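Local atomic coordinates of glycosyltransferase (Streptomyces halstedii, PDB entry 3WAD), a protein that belongs to the glycosyltransferases of the GT-B fold, built from two Rossmann-like domains that each carry a parallel beta sheet. Residues T325-L337 and F385-D397. Sequence-based numbering, arbitrary orientation.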
loop_
_atom_site.group_PDB
_atom_site.type_symbol
_atom_site.label_atom_id
_atom_site.label_comp_id
_atom_site.label_asym_id
_atom_site.label_seq_id
_atom_site.Cartn_x
_atom_site.Cartn_y
_atom_site.Cartn_z
ATOM N N THR B 325 -12.656 -10.389 9.385
ATOM C CA THR B 325 -13.555 -9.712 10.312
ATOM C C THR B 325 -13.231 -9.964 11.761
ATOM O O THR B 325 -13.264 -9.029 12.540
ATOM C CB THR B 325 -15.022 -10.046 10.047
ATOM O OG1 THR B 325 -15.333 -9.613 8.714
ATOM C CG2 THR B 325 -15.932 -9.354 11.000
ATOM N N ARG B 326 -12.884 -11.187 12.099
ATOM C CA ARG B 326 -12.507 -11.457 13.475
ATOM C C ARG B 326 -11.167 -10.806 13.868
ATOM O O ARG B 326 -10.972 -10.441 15.020
ATOM C CB ARG B 326 -12.510 -12.952 13.783
ATOM C CG ARG B 326 -11.350 -13.697 13.213
ATOM C CD ARG B 326 -11.601 -15.187 13.264
ATOM N NE ARG B 326 -10.382 -15.850 12.776
ATOM C CZ ARG B 326 -10.368 -16.958 12.054
ATOM N NH1 ARG B 326 -11.521 -17.569 11.726
ATOM N NH2 ARG B 326 -9.200 -17.480 11.652
ATOM N N THR B 327 -10.253 -10.632 12.918
ATOM C CA THR B 327 -9.016 -9.941 13.247
ATOM C C THR B 327 -9.311 -8.496 13.522
ATOM O O THR B 327 -8.673 -7.913 14.385
ATOM C CB THR B 327 -7.914 -10.096 12.168
ATOM O OG1 THR B 327 -7.686 -11.469 11.940
ATOM C CG2 THR B 327 -6.612 -9.546 12.622
ATOM N N ASN B 328 -10.291 -7.892 12.831
ATOM C CA ASN B 328 -10.715 -6.540 13.160
ATOM C C ASN B 328 -11.361 -6.461 14.579
ATOM O O ASN B 328 -11.074 -5.512 15.367
ATOM C CB ASN B 328 -11.720 -6.029 12.106
ATOM C CG ASN B 328 -11.063 -5.443 10.903
ATOM O OD1 ASN B 328 -10.632 -4.314 10.923
ATOM N ND2 ASN B 328 -10.997 -6.211 9.827
ATOM N N ALA B 329 -12.142 -7.481 14.956
ATOM C CA ALA B 329 -12.763 -7.438 16.306
ATOM C C ALA B 329 -11.651 -7.626 17.363
ATOM O O ALA B 329 -11.742 -7.054 18.469
ATOM C CB ALA B 329 -13.789 -8.537 16.491
ATOM N N ILE B 330 -10.651 -8.445 17.023
ATOM C CA ILE B 330 -9.473 -8.599 17.925
ATOM C C ILE B 330 -8.764 -7.263 18.105
ATOM O O ILE B 330 -8.527 -6.820 19.253
ATOM C CB ILE B 330 -8.481 -9.626 17.419
ATOM C CG1 ILE B 330 -9.090 -11.015 17.514
ATOM C CG2 ILE B 330 -7.134 -9.601 18.268
ATOM C CD1 ILE B 330 -8.116 -12.030 17.229
ATOM N N ARG B 331 -8.430 -6.610 16.986
ATOM C CA ARG B 331 -7.633 -5.406 17.019
ATOM C C ARG B 331 -8.357 -4.230 17.713
ATOM O O ARG B 331 -7.736 -3.429 18.416
ATOM C CB ARG B 331 -7.198 -5.016 15.590
ATOM C CG ARG B 331 -6.558 -3.672 15.461
ATOM C CD ARG B 331 -6.204 -3.389 14.026
ATOM N NE ARG B 331 -5.318 -2.236 13.930
ATOM C CZ ARG B 331 -4.960 -1.646 12.784
ATOM N NH1 ARG B 331 -5.451 -2.083 11.601
ATOM N NH2 ARG B 331 -4.146 -0.582 12.826
ATOM N N TYR B 332 -9.671 -4.121 17.506
ATOM C CA TYR B 332 -10.452 -3.056 18.114
ATOM C C TYR B 332 -11.111 -3.506 19.464
ATOM O O TYR B 332 -11.800 -2.716 20.093
ATOM C CB TYR B 332 -11.448 -2.411 17.096
ATOM C CG TYR B 332 -10.655 -1.815 15.945
ATOM C CD1 TYR B 332 -9.835 -0.661 16.148
ATOM C CD2 TYR B 332 -10.582 -2.475 14.714
ATOM C CE1 TYR B 332 -9.004 -0.167 15.115
ATOM C CE2 TYR B 332 -9.794 -1.974 13.673
ATOM C CZ TYR B 332 -9.000 -0.844 13.886
ATOM O OH TYR B 332 -8.249 -0.375 12.876
ATOM N N GLY B 333 -10.884 -4.741 19.908
ATOM C CA GLY B 333 -11.360 -5.164 21.275
ATOM C C GLY B 333 -12.897 -5.246 21.355
ATOM O O GLY B 333 -13.537 -4.754 22.312
ATOM N N VAL B 334 -13.524 -5.832 20.331
ATOM C CA VAL B 334 -14.980 -5.698 20.206
ATOM C C VAL B 334 -15.591 -7.082 20.404
ATOM O O VAL B 334 -15.193 -8.020 19.736
ATOM C CB VAL B 334 -15.414 -5.055 18.809
ATOM C CG1 VAL B 334 -16.940 -4.939 18.681
ATOM C CG2 VAL B 334 -14.791 -3.631 18.618
ATOM N N PRO B 335 -16.568 -7.210 21.317
ATOM C CA PRO B 335 -17.247 -8.498 21.468
ATOM C C PRO B 335 -17.947 -8.935 20.186
ATOM O O PRO B 335 -18.364 -8.111 19.368
ATOM C CB PRO B 335 -18.289 -8.225 22.538
ATOM C CG PRO B 335 -17.799 -7.057 23.291
ATOM C CD PRO B 335 -17.116 -6.194 22.235
ATOM N N GLN B 336 -18.088 -10.244 20.045
ATOM C CA GLN B 336 -18.542 -10.867 18.827
ATOM C C GLN B 336 -19.793 -11.717 19.052
ATOM O O GLN B 336 -19.908 -12.416 20.058
ATOM C CB GLN B 336 -17.420 -11.760 18.266
ATOM C CG GLN B 336 -16.237 -10.998 17.841
ATOM C CD GLN B 336 -15.111 -11.918 17.377
ATOM O OE1 GLN B 336 -15.193 -12.513 16.327
ATOM N NE2 GLN B 336 -14.096 -12.074 18.191
ATOM N N LEU B 337 -20.714 -11.677 18.089
ATOM C CA LEU B 337 -21.681 -12.731 17.973
ATOM C C LEU B 337 -21.375 -13.429 16.663
ATOM O O LEU B 337 -21.392 -12.803 15.600
ATOM C CB LEU B 337 -23.124 -12.160 18.113
ATOM C CG LEU B 337 -24.437 -12.857 17.774
ATOM C CD1 LEU B 337 -24.410 -14.339 17.863
ATOM C CD2 LEU B 337 -25.688 -12.160 18.455
ATOM N N PHE B 385 -18.067 -9.529 28.547
ATOM C CA PHE B 385 -17.711 -9.669 27.126
ATOM C C PHE B 385 -16.762 -8.602 26.629
ATOM O O PHE B 385 -15.742 -8.922 26.036
ATOM C CB PHE B 385 -18.975 -9.743 26.250
ATOM C CG PHE B 385 -19.844 -10.916 26.579
ATOM C CD1 PHE B 385 -19.501 -12.183 26.140
ATOM C CD2 PHE B 385 -20.974 -10.755 27.385
ATOM C CE1 PHE B 385 -20.263 -13.218 26.432
ATOM C CE2 PHE B 385 -21.729 -11.806 27.702
ATOM C CZ PHE B 385 -21.406 -13.041 27.222
ATOM N N LYS B 386 -17.068 -7.347 26.921
ATOM C CA LYS B 386 -16.128 -6.289 26.626
ATOM C C LYS B 386 -14.761 -6.532 27.286
ATOM O O LYS B 386 -13.717 -6.341 26.633
ATOM C CB LYS B 386 -16.703 -4.899 26.985
ATOM C CG LYS B 386 -15.765 -3.710 26.707
ATOM C CD LYS B 386 -15.297 -3.676 25.160
ATOM C CE LYS B 386 -14.530 -2.369 24.758
ATOM N NZ LYS B 386 -14.298 -2.319 23.257
ATOM N N ALA B 387 -14.726 -6.907 28.572
ATOM C CA ALA B 387 -13.433 -7.098 29.280
ATOM C C ALA B 387 -12.595 -8.207 28.606
ATOM O O ALA B 387 -11.407 -8.052 28.333
ATOM C CB ALA B 387 -13.667 -7.435 30.791
ATOM N N ALA B 388 -13.235 -9.330 28.339
ATOM C CA ALA B 388 -12.597 -10.433 27.666
ATOM C C ALA B 388 -12.072 -10.023 26.234
ATOM O O ALA B 388 -10.953 -10.397 25.837
ATOM C CB ALA B 388 -13.577 -11.560 27.562
ATOM N N ALA B 389 -12.862 -9.228 25.503
ATOM C CA ALA B 389 -12.479 -8.751 24.156
ATOM C C ALA B 389 -11.244 -7.846 24.263
ATOM O O ALA B 389 -10.310 -7.870 23.426
ATOM C CB ALA B 389 -13.642 -7.992 23.499
ATOM N N GLU B 390 -11.252 -7.009 25.290
ATOM C CA GLU B 390 -10.103 -6.142 25.554
ATOM C C GLU B 390 -8.847 -6.890 25.976
ATOM O O GLU B 390 -7.753 -6.513 25.601
ATOM C CB GLU B 390 -10.483 -5.085 26.556
ATOM C CG GLU B 390 -11.603 -4.272 26.093
ATOM C CD GLU B 390 -11.267 -2.822 26.205
ATOM O OE1 GLU B 390 -11.657 -2.173 27.219
ATOM O OE2 GLU B 390 -10.575 -2.345 25.276
ATOM N N GLN B 391 -9.013 -7.970 26.712
ATOM C CA GLN B 391 -7.889 -8.777 27.141
ATOM C C GLN B 391 -7.244 -9.400 25.897
ATOM O O GLN B 391 -6.001 -9.448 25.738
ATOM C CB GLN B 391 -8.363 -9.906 28.107
ATOM C CG GLN B 391 -7.238 -10.811 28.627
ATOM C CD GLN B 391 -6.040 -9.975 29.128
ATOM O OE1 GLN B 391 -6.228 -8.903 29.728
ATOM N NE2 GLN B 391 -4.816 -10.466 28.903
ATOM N N ILE B 392 -8.108 -9.966 25.055
ATOM C CA ILE B 392 -7.672 -10.468 23.743
ATOM C C ILE B 392 -6.877 -9.411 22.939
ATOM O O ILE B 392 -5.829 -9.747 22.345
ATOM C CB ILE B 392 -8.883 -11.103 22.951
ATOM C CG1 ILE B 392 -9.400 -12.262 23.823
ATOM C CG2 ILE B 392 -8.434 -11.568 21.546
ATOM C CD1 ILE B 392 -10.461 -13.133 23.267
ATOM N N GLN B 393 -7.362 -8.180 22.946
ATOM C CA GLN B 393 -6.766 -7.068 22.208
ATOM C C GLN B 393 -5.376 -6.747 22.744
ATOM O O GLN B 393 -4.441 -6.570 21.973
ATOM C CB GLN B 393 -7.671 -5.847 22.255
ATOM C CG GLN B 393 -7.147 -4.556 21.551
ATOM C CD GLN B 393 -7.988 -3.320 21.958
ATOM O OE1 GLN B 393 -8.553 -3.276 23.024
ATOM N NE2 GLN B 393 -8.078 -2.347 21.093
ATOM N N LYS B 394 -5.257 -6.713 24.088
ATOM C CA LYS B 394 -3.963 -6.535 24.767
ATOM C C LYS B 394 -2.902 -7.578 24.346
ATOM O O LYS B 394 -1.797 -7.174 23.989
ATOM C CB LYS B 394 -4.208 -6.437 26.300
ATOM C CG LYS B 394 -2.976 -6.559 27.157
ATOM C CD LYS B 394 -3.342 -6.607 28.691
ATOM C CE LYS B 394 -2.050 -6.712 29.541
ATOM N NZ LYS B 394 -1.950 -5.666 30.642
ATOM N N GLU B 395 -3.225 -8.863 24.333
ATOM C CA GLU B 395 -2.339 -9.911 23.919
ATOM C C GLU B 395 -1.999 -9.880 22.418
ATOM O O GLU B 395 -0.931 -10.354 21.977
ATOM C CB GLU B 395 -2.976 -11.280 24.217
ATOM C CG GLU B 395 -3.271 -11.528 25.728
ATOM C CD GLU B 395 -4.171 -12.721 25.989
ATOM O OE1 GLU B 395 -4.115 -13.709 25.248
ATOM O OE2 GLU B 395 -4.939 -12.695 26.972
ATOM N N TYR B 396 -2.944 -9.380 21.610
ATOM C CA TYR B 396 -2.676 -9.181 20.187
ATOM C C TYR B 396 -1.708 -7.985 20.012
ATOM O O TYR B 396 -0.763 -8.054 19.204
ATOM C CB TYR B 396 -4.025 -8.931 19.482
ATOM C CG TYR B 396 -3.925 -8.215 18.127
ATOM C CD1 TYR B 396 -3.841 -8.930 16.937
ATOM C CD2 TYR B 396 -3.976 -6.861 18.058
ATOM C CE1 TYR B 396 -3.767 -8.261 15.664
ATOM C CE2 TYR B 396 -3.913 -6.189 16.816
ATOM C CZ TYR B 396 -3.821 -6.886 15.653
ATOM O OH TYR B 396 -3.791 -6.205 14.452
ATOM N N ASP B 397 -1.953 -6.888 20.704
ATOM C CA ASP B 397 -1.055 -5.700 20.568
ATOM C C ASP B 397 0.413 -6.024 20.835
ATOM O O ASP B 397 1.307 -5.342 20.335
ATOM C CB ASP B 397 -1.459 -4.532 21.487
ATOM C CG ASP B 397 -2.745 -3.787 21.002
ATOM O OD1 ASP B 397 -3.095 -3.852 19.779
ATOM O OD2 ASP B 397 -3.435 -3.153 21.862
HETATM O O HOH W 1 -11.076 -8.830 20.888
HETATM O O HOH W 2 -5.109 -2.748 18.663
#
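Gly333 and Gln393 meet where a Schellman motif closes helix 323-332 in the C-terminal Rossmann-like domain of this GT-B fold, illustrating how a helix that ends in a glycine turn can receive side-chain donors from a second helix. The axes of 325-332 and 385-397 lie at 94° to each other, and the CA of Gly333, a residue of positive phi, lies 4.6 Å from the CA of Glu390 before the chain enters strand 336-338.

Apolar contacts flank this point. Ile330 CG2, the branch set opposite the backbone N, presses on Tyr396 CB at 3.4 Å and reaches Ile392 CG2, while the aliphatic part of Arg331 runs past the CE2 and OH side of the same tyrosine. Beyond the turn, Pro335 rests on the backbone of Lys386 and on Ala389 CB. Outside the pair, Tyr396 OH bonds to His226 O, and Arg331 forms a salt bridge with Glu30 of the second subunit.

Polar contacts gather on carbonyls of the last turn and of the glycine that follows it. One water links Ala329 O to Ala389 O; another joins Arg331 O to Asp397 OD1. Arg331 O also accepts Gln393 NE2 at 2.9 Å, in a bent bond (139° at hydrogen). Lys386, its chain turned at chi2 (56°), brings NZ above the carbonyl plane of Gly333, 2.7 Å from its O.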